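Local atomic coordinates of angiotensin-converting enzyme (Anopheles gambiae, PDB entry 6S1Y), a protein that is a zinc metalloprotease of the angiotensin-converting enzyme family and probably cleaves short peptides near their C-terminal ends. Residues 156-168 and 471-484. Numbering follows the deposited sequence.
Sequences WVQWYNATGAPVR and PPVVRTEQDFDPPA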
loop_
_atom_site.group_PDB
_atom_site.type_symbol
_atom_site.label_atom_id
_atom_site.label_comp_id
_atom_site.label_asym_id
_atom_site.label_seq_id
_atom_site.Cartn_x
_atom_site.Cartn_y
_atom_site.Cartn_z
ATOM N N TRP A 156 -5.164 20.815 -5.600
ATOM C CA TRP A 156 -3.817 20.259 -5.456
ATOM C C TRP A 156 -2.956 21.192 -4.615
ATOM O O TRP A 156 -2.338 20.770 -3.630
ATOM C CB TRP A 156 -3.204 20.022 -6.833
ATOM C CG TRP A 156 -1.921 19.259 -6.828
ATOM C CD1 TRP A 156 -1.740 17.959 -7.203
ATOM C CD2 TRP A 156 -0.631 19.746 -6.450
ATOM N NE1 TRP A 156 -0.403 17.604 -7.084
ATOM C CE2 TRP A 156 0.292 18.684 -6.624
ATOM C CE3 TRP A 156 -0.155 20.982 -5.982
ATOM C CZ2 TRP A 156 1.649 18.811 -6.319
ATOM C CZ3 TRP A 156 1.207 21.108 -5.680
ATOM C CH2 TRP A 156 2.088 20.032 -5.859
ATOM N N VAL A 157 -2.967 22.487 -4.957
ATOM C CA VAL A 157 -2.192 23.486 -4.221
ATOM C C VAL A 157 -2.650 23.590 -2.766
ATOM O O VAL A 157 -1.826 23.644 -1.843
ATOM C CB VAL A 157 -2.277 24.848 -4.926
ATOM C CG1 VAL A 157 -1.695 25.960 -4.030
ATOM C CG2 VAL A 157 -1.556 24.774 -6.285
ATOM N N GLN A 158 -3.965 23.650 -2.542
ATOM C CA GLN A 158 -4.493 23.656 -1.181
ATOM C C GLN A 158 -3.993 22.459 -0.387
ATOM O O GLN A 158 -3.496 22.603 0.738
ATOM C CB GLN A 158 -6.016 23.649 -1.219
ATOM C CG GLN A 158 -6.614 24.952 -1.711
ATOM C CD GLN A 158 -6.567 26.033 -0.664
ATOM O OE1 GLN A 158 -6.856 25.792 0.522
ATOM N NE2 GLN A 158 -6.214 27.237 -1.084
ATOM N N TRP A 159 -4.120 21.260 -0.957
ATOM C CA TRP A 159 -3.776 20.055 -0.215
ATOM C C TRP A 159 -2.310 20.062 0.201
ATOM O O TRP A 159 -1.984 19.848 1.377
ATOM C CB TRP A 159 -4.080 18.801 -1.045
ATOM C CG TRP A 159 -3.594 17.566 -0.336
ATOM C CD1 TRP A 159 -2.469 16.841 -0.608
ATOM C CD2 TRP A 159 -4.200 16.942 0.809
ATOM N NE1 TRP A 159 -2.334 15.806 0.290
ATOM C CE2 TRP A 159 -3.392 15.840 1.159
ATOM C CE3 TRP A 159 -5.358 17.204 1.559
ATOM C CZ2 TRP A 159 -3.701 15.004 2.225
ATOM C CZ3 TRP A 159 -5.659 16.380 2.615
ATOM C CH2 TRP A 159 -4.829 15.297 2.949
ATOM N N TYR A 160 -1.408 20.277 -0.761
ATOM C CA TYR A 160 0.024 20.191 -0.502
ATOM C C TYR A 160 0.496 21.332 0.395
ATOM O O TYR A 160 1.373 21.135 1.239
ATOM C CB TYR A 160 0.792 20.188 -1.838
ATOM C CG TYR A 160 0.870 18.838 -2.525
ATOM C CD1 TYR A 160 -0.221 18.330 -3.272
ATOM C CD2 TYR A 160 1.993 18.037 -2.389
ATOM C CE1 TYR A 160 -0.170 17.054 -3.867
ATOM C CE2 TYR A 160 2.055 16.762 -2.985
ATOM C CZ TYR A 160 0.989 16.292 -3.730
ATOM O OH TYR A 160 1.100 15.066 -4.315
ATOM N N ASN A 161 -0.062 22.535 0.234
ATOM C CA ASN A 161 0.343 23.635 1.109
ATOM C C ASN A 161 -0.052 23.355 2.563
ATOM O O ASN A 161 0.627 23.804 3.484
ATOM C CB ASN A 161 -0.251 24.971 0.627
ATOM C CG ASN A 161 0.591 25.636 -0.493
ATOM O OD1 ASN A 161 1.220 24.946 -1.322
ATOM N ND2 ASN A 161 0.603 26.975 -0.526
ATOM N N ALA A 162 -1.112 22.585 2.790
ATOM C CA ALA A 162 -1.608 22.333 4.133
ATOM C C ALA A 162 -0.992 21.105 4.798
ATOM O O ALA A 162 -0.871 21.086 6.036
ATOM C CB ALA A 162 -3.135 22.170 4.096
ATOM N N THR A 163 -0.598 20.081 4.037
ATOM C CA THR A 163 -0.137 18.841 4.641
ATOM C C THR A 163 1.360 18.626 4.483
ATOM O O THR A 163 1.883 17.648 5.029
ATOM C CB THR A 163 -0.894 17.618 4.069
ATOM O OG1 THR A 163 -0.682 17.491 2.649
ATOM C CG2 THR A 163 -2.374 17.745 4.353
ATOM N N GLY A 164 2.076 19.519 3.802
ATOM C CA GLY A 164 3.491 19.378 3.520
ATOM C C GLY A 164 4.294 20.347 4.373
ATOM O O GLY A 164 4.783 19.970 5.468
ATOM N N ALA A 165 4.551 21.562 3.881
ATOM C CA ALA A 165 5.463 22.482 4.562
ATOM C C ALA A 165 5.141 22.714 6.033
ATOM O O ALA A 165 6.081 22.819 6.831
ATOM C CB ALA A 165 5.477 23.835 3.829
ATOM N N PRO A 166 3.889 22.780 6.467
ATOM C CA PRO A 166 3.629 23.056 7.887
ATOM C C PRO A 166 4.263 22.070 8.848
ATOM O O PRO A 166 4.377 22.401 10.028
ATOM C CB PRO A 166 2.091 22.998 7.987
ATOM C CG PRO A 166 1.600 23.272 6.596
ATOM C CD PRO A 166 2.642 22.640 5.685
ATOM N N VAL A 167 4.648 20.867 8.423
ATOM C CA VAL A 167 5.193 19.884 9.341
ATOM C C VAL A 167 6.672 19.614 9.075
ATOM O O VAL A 167 7.194 18.594 9.531
ATOM C CB VAL A 167 4.389 18.577 9.314
ATOM C CG1 VAL A 167 2.918 18.843 9.655
ATOM C CG2 VAL A 167 4.493 17.905 7.973
ATOM N N ARG A 168 7.370 20.515 8.355
ATOM C CA ARG A 168 8.786 20.309 8.061
ATOM C C ARG A 168 9.573 19.983 9.323
ATOM O O ARG A 168 10.327 19.009 9.367
ATOM C CB ARG A 168 9.372 21.555 7.382
ATOM C CG ARG A 168 10.903 21.469 7.040
ATOM C CD ARG A 168 11.508 22.861 6.777
ATOM N NE ARG A 168 10.812 23.522 5.672
ATOM C CZ ARG A 168 11.094 23.331 4.377
ATOM N NH1 ARG A 168 12.075 22.505 4.023
ATOM N NH2 ARG A 168 10.395 23.965 3.431
ATOM N N PRO A 471 4.345 18.527 -10.560
ATOM C CA PRO A 471 3.340 19.416 -9.993
ATOM C C PRO A 471 2.715 20.317 -11.041
ATOM O O PRO A 471 3.337 20.642 -12.062
ATOM C CB PRO A 471 4.141 20.248 -8.975
ATOM C CG PRO A 471 5.336 19.427 -8.637
ATOM C CD PRO A 471 5.652 18.664 -9.886
ATOM N N PRO A 472 1.495 20.803 -10.777
ATOM C CA PRO A 472 0.832 21.721 -11.706
ATOM C C PRO A 472 1.321 23.160 -11.624
ATOM O O PRO A 472 0.936 23.980 -12.468
ATOM C CB PRO A 472 -0.627 21.632 -11.256
ATOM C CG PRO A 472 -0.482 21.489 -9.755
ATOM C CD PRO A 472 0.685 20.562 -9.570
ATOM N N VAL A 473 2.099 23.510 -10.602
ATOM C CA VAL A 473 2.634 24.852 -10.415
ATOM C C VAL A 473 4.090 24.690 -10.002
ATOM O O VAL A 473 4.520 23.617 -9.571
ATOM C CB VAL A 473 1.883 25.655 -9.338
ATOM C CG1 VAL A 473 0.422 25.887 -9.730
ATOM C CG2 VAL A 473 1.996 24.931 -7.997
ATOM N N VAL A 474 4.836 25.787 -10.078
ATOM C CA VAL A 474 6.220 25.772 -9.638
ATOM C C VAL A 474 6.274 25.621 -8.126
ATOM O O VAL A 474 5.568 26.325 -7.401
ATOM C CB VAL A 474 6.930 27.054 -10.100
ATOM C CG1 VAL A 474 8.330 27.139 -9.519
ATOM C CG2 VAL A 474 6.970 27.102 -11.626
ATOM N N ARG A 475 7.097 24.686 -7.650
ATOM C CA ARG A 475 7.400 24.520 -6.231
ATOM C C ARG A 475 8.826 25.001 -5.946
ATOM O O ARG A 475 9.655 25.121 -6.856
ATOM C CB ARG A 475 7.244 23.051 -5.786
ATOM C CG ARG A 475 5.907 22.378 -6.189
ATOM C CD ARG A 475 4.684 23.033 -5.567
ATOM N NE ARG A 475 4.483 22.645 -4.179
ATOM C CZ ARG A 475 3.667 23.269 -3.344
ATOM N NH1 ARG A 475 3.006 24.345 -3.756
ATOM N NH2 ARG A 475 3.525 22.835 -2.093
ATOM N N THR A 476 9.116 25.245 -4.665
ATOM C CA THR A 476 10.433 25.703 -4.230
ATOM C C THR A 476 10.837 24.946 -2.970
ATOM O O THR A 476 10.064 24.134 -2.434
ATOM C CB THR A 476 10.448 27.218 -3.954
ATOM O OG1 THR A 476 9.676 27.495 -2.775
ATOM C CG2 THR A 476 9.883 27.996 -5.149
ATOM N N GLU A 477 12.045 25.233 -2.464
ATOM C CA GLU A 477 12.454 24.653 -1.192
ATOM C C GLU A 477 11.700 25.250 -0.010
ATOM O O GLU A 477 11.780 24.697 1.087
ATOM C CB GLU A 477 13.943 24.812 -0.978
ATOM C CG GLU A 477 14.773 23.874 -1.857
ATOM C CD GLU A 477 14.497 22.407 -1.559
ATOM O OE1 GLU A 477 13.910 22.108 -0.488
ATOM O OE2 GLU A 477 14.848 21.556 -2.390
ATOM N N GLN A 478 10.952 26.336 -0.199
ATOM C CA GLN A 478 10.068 26.796 0.868
ATOM C C GLN A 478 8.855 25.884 1.012
ATOM O O GLN A 478 8.255 25.831 2.089
ATOM C CB GLN A 478 9.608 28.228 0.606
ATOM C CG GLN A 478 10.734 29.252 0.677
ATOM C CD GLN A 478 10.436 30.485 -0.156
ATOM O OE1 GLN A 478 11.263 30.911 -0.972
ATOM N NE2 GLN A 478 9.244 31.062 0.038
ATOM N N ASP A 479 8.463 25.189 -0.063
ATOM C CA ASP A 479 7.511 24.099 0.027
ATOM C C ASP A 479 8.228 22.864 0.555
ATOM O O ASP A 479 9.458 22.773 0.505
ATOM C CB ASP A 479 6.888 23.799 -1.334
ATOM C CG ASP A 479 6.314 25.040 -1.989
ATOM O OD1 ASP A 479 5.497 25.730 -1.341
ATOM O OD2 ASP A 479 6.699 25.342 -3.147
ATOM N N PHE A 480 7.452 21.922 1.099
ATOM C CA PHE A 480 8.043 20.638 1.497
ATOM C C PHE A 480 6.956 19.560 1.358
ATOM O O PHE A 480 6.176 19.312 2.278
ATOM C CB PHE A 480 8.610 20.690 2.904
ATOM C CG PHE A 480 9.104 19.357 3.390
ATOM C CD1 PHE A 480 10.052 18.670 2.685
ATOM C CD2 PHE A 480 8.603 18.795 4.531
ATOM C CE1 PHE A 480 10.497 17.441 3.109
ATOM C CE2 PHE A 480 9.053 17.568 4.969
ATOM C CZ PHE A 480 10.001 16.889 4.256
ATOM N N ASP A 481 6.945 18.912 0.211
ATOM C CA ASP A 481 5.765 18.208 -0.258
ATOM C C ASP A 481 5.645 16.725 0.094
ATOM O O ASP A 481 4.530 16.194 0.073
ATOM C CB ASP A 481 5.689 18.398 -1.781
ATOM C CG ASP A 481 5.356 19.832 -2.164
ATOM O OD1 ASP A 481 4.479 20.401 -1.467
ATOM O OD2 ASP A 481 5.956 20.383 -3.138
ATOM N N PRO A 482 6.720 16.035 0.453
ATOM C CA PRO A 482 6.614 14.581 0.760
ATOM C C PRO A 482 5.569 14.245 1.810
ATOM O O PRO A 482 4.884 13.216 1.686
ATOM C CB PRO A 482 8.029 14.230 1.250
ATOM C CG PRO A 482 8.879 15.171 0.429
ATOM C CD PRO A 482 8.132 16.470 0.412
ATOM N N PRO A 483 5.412 15.044 2.869
ATOM C CA PRO A 483 4.448 14.655 3.924
ATOM C C PRO A 483 2.986 14.734 3.491
ATOM O O PRO A 483 2.117 14.265 4.232
ATOM C CB PRO A 483 4.738 15.646 5.068
ATOM C CG PRO A 483 6.119 16.163 4.775
ATOM C CD PRO A 483 6.210 16.213 3.265
ATOM N N ALA A 484 2.696 15.326 2.327
ATOM C CA ALA A 484 1.359 15.329 1.756
ATOM C C ALA A 484 0.865 13.933 1.402
ATOM O O ALA A 484 -0.268 13.782 0.947
ATOM C CB ALA A 484 1.327 16.206 0.504
HETATM O O HOH W 1 4.456 21.906 1.006
HETATM O O HOH W 2 11.846 21.857 1.563
HETATM O O HOH W 3 14.598 22.438 1.812
#
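Trp156 lies between Tyr160 and Pro472. The CD of Pro472 sits over its six-membered ring in a CH-pi contact, 3.5 Å from the centroid and 13° off the normal. Tyr160 CD1 covers the opposite face. Arg475 NE comes to the indole edge, and the guanidinium plane stands nearly perpendicular to the ring. NH1 and NH2 of Arg475 both reach Asn161 OD1, with NH1 at 3.1 Å. NE and NH2 also grip the Asp481 carboxylate side-on. Trp460, on helix 455-467, donates to that carboxylate too.

Further along, Phe480 CB lies over one face of the Arg168 guanidinium. The Arg168 chain bends at chi3 (-59°), and its NH2 meets Glu477 O at 2.8 Å. The bonds from NH2 to Gln478 O and Asp479 O are weak.

Ala484 places CB over the Tyr160 ring, 3.9 Å from the centroid. Trp159 NE1 donates to Ala484 O at 3.0 Å, in the carbonyl plane and on a lone pair. Trp253 donates to the same oxygen.

The contact thus joins the last turns of helix 149-163 and the start of helix 168-184 to the proline-rich loop 471-484. Asn161 and Asp481 meet the Arg475 guanidinium near its plane and so fix its rotation, while Arg168 reaches across to the turn, chiefly to Glu477 O.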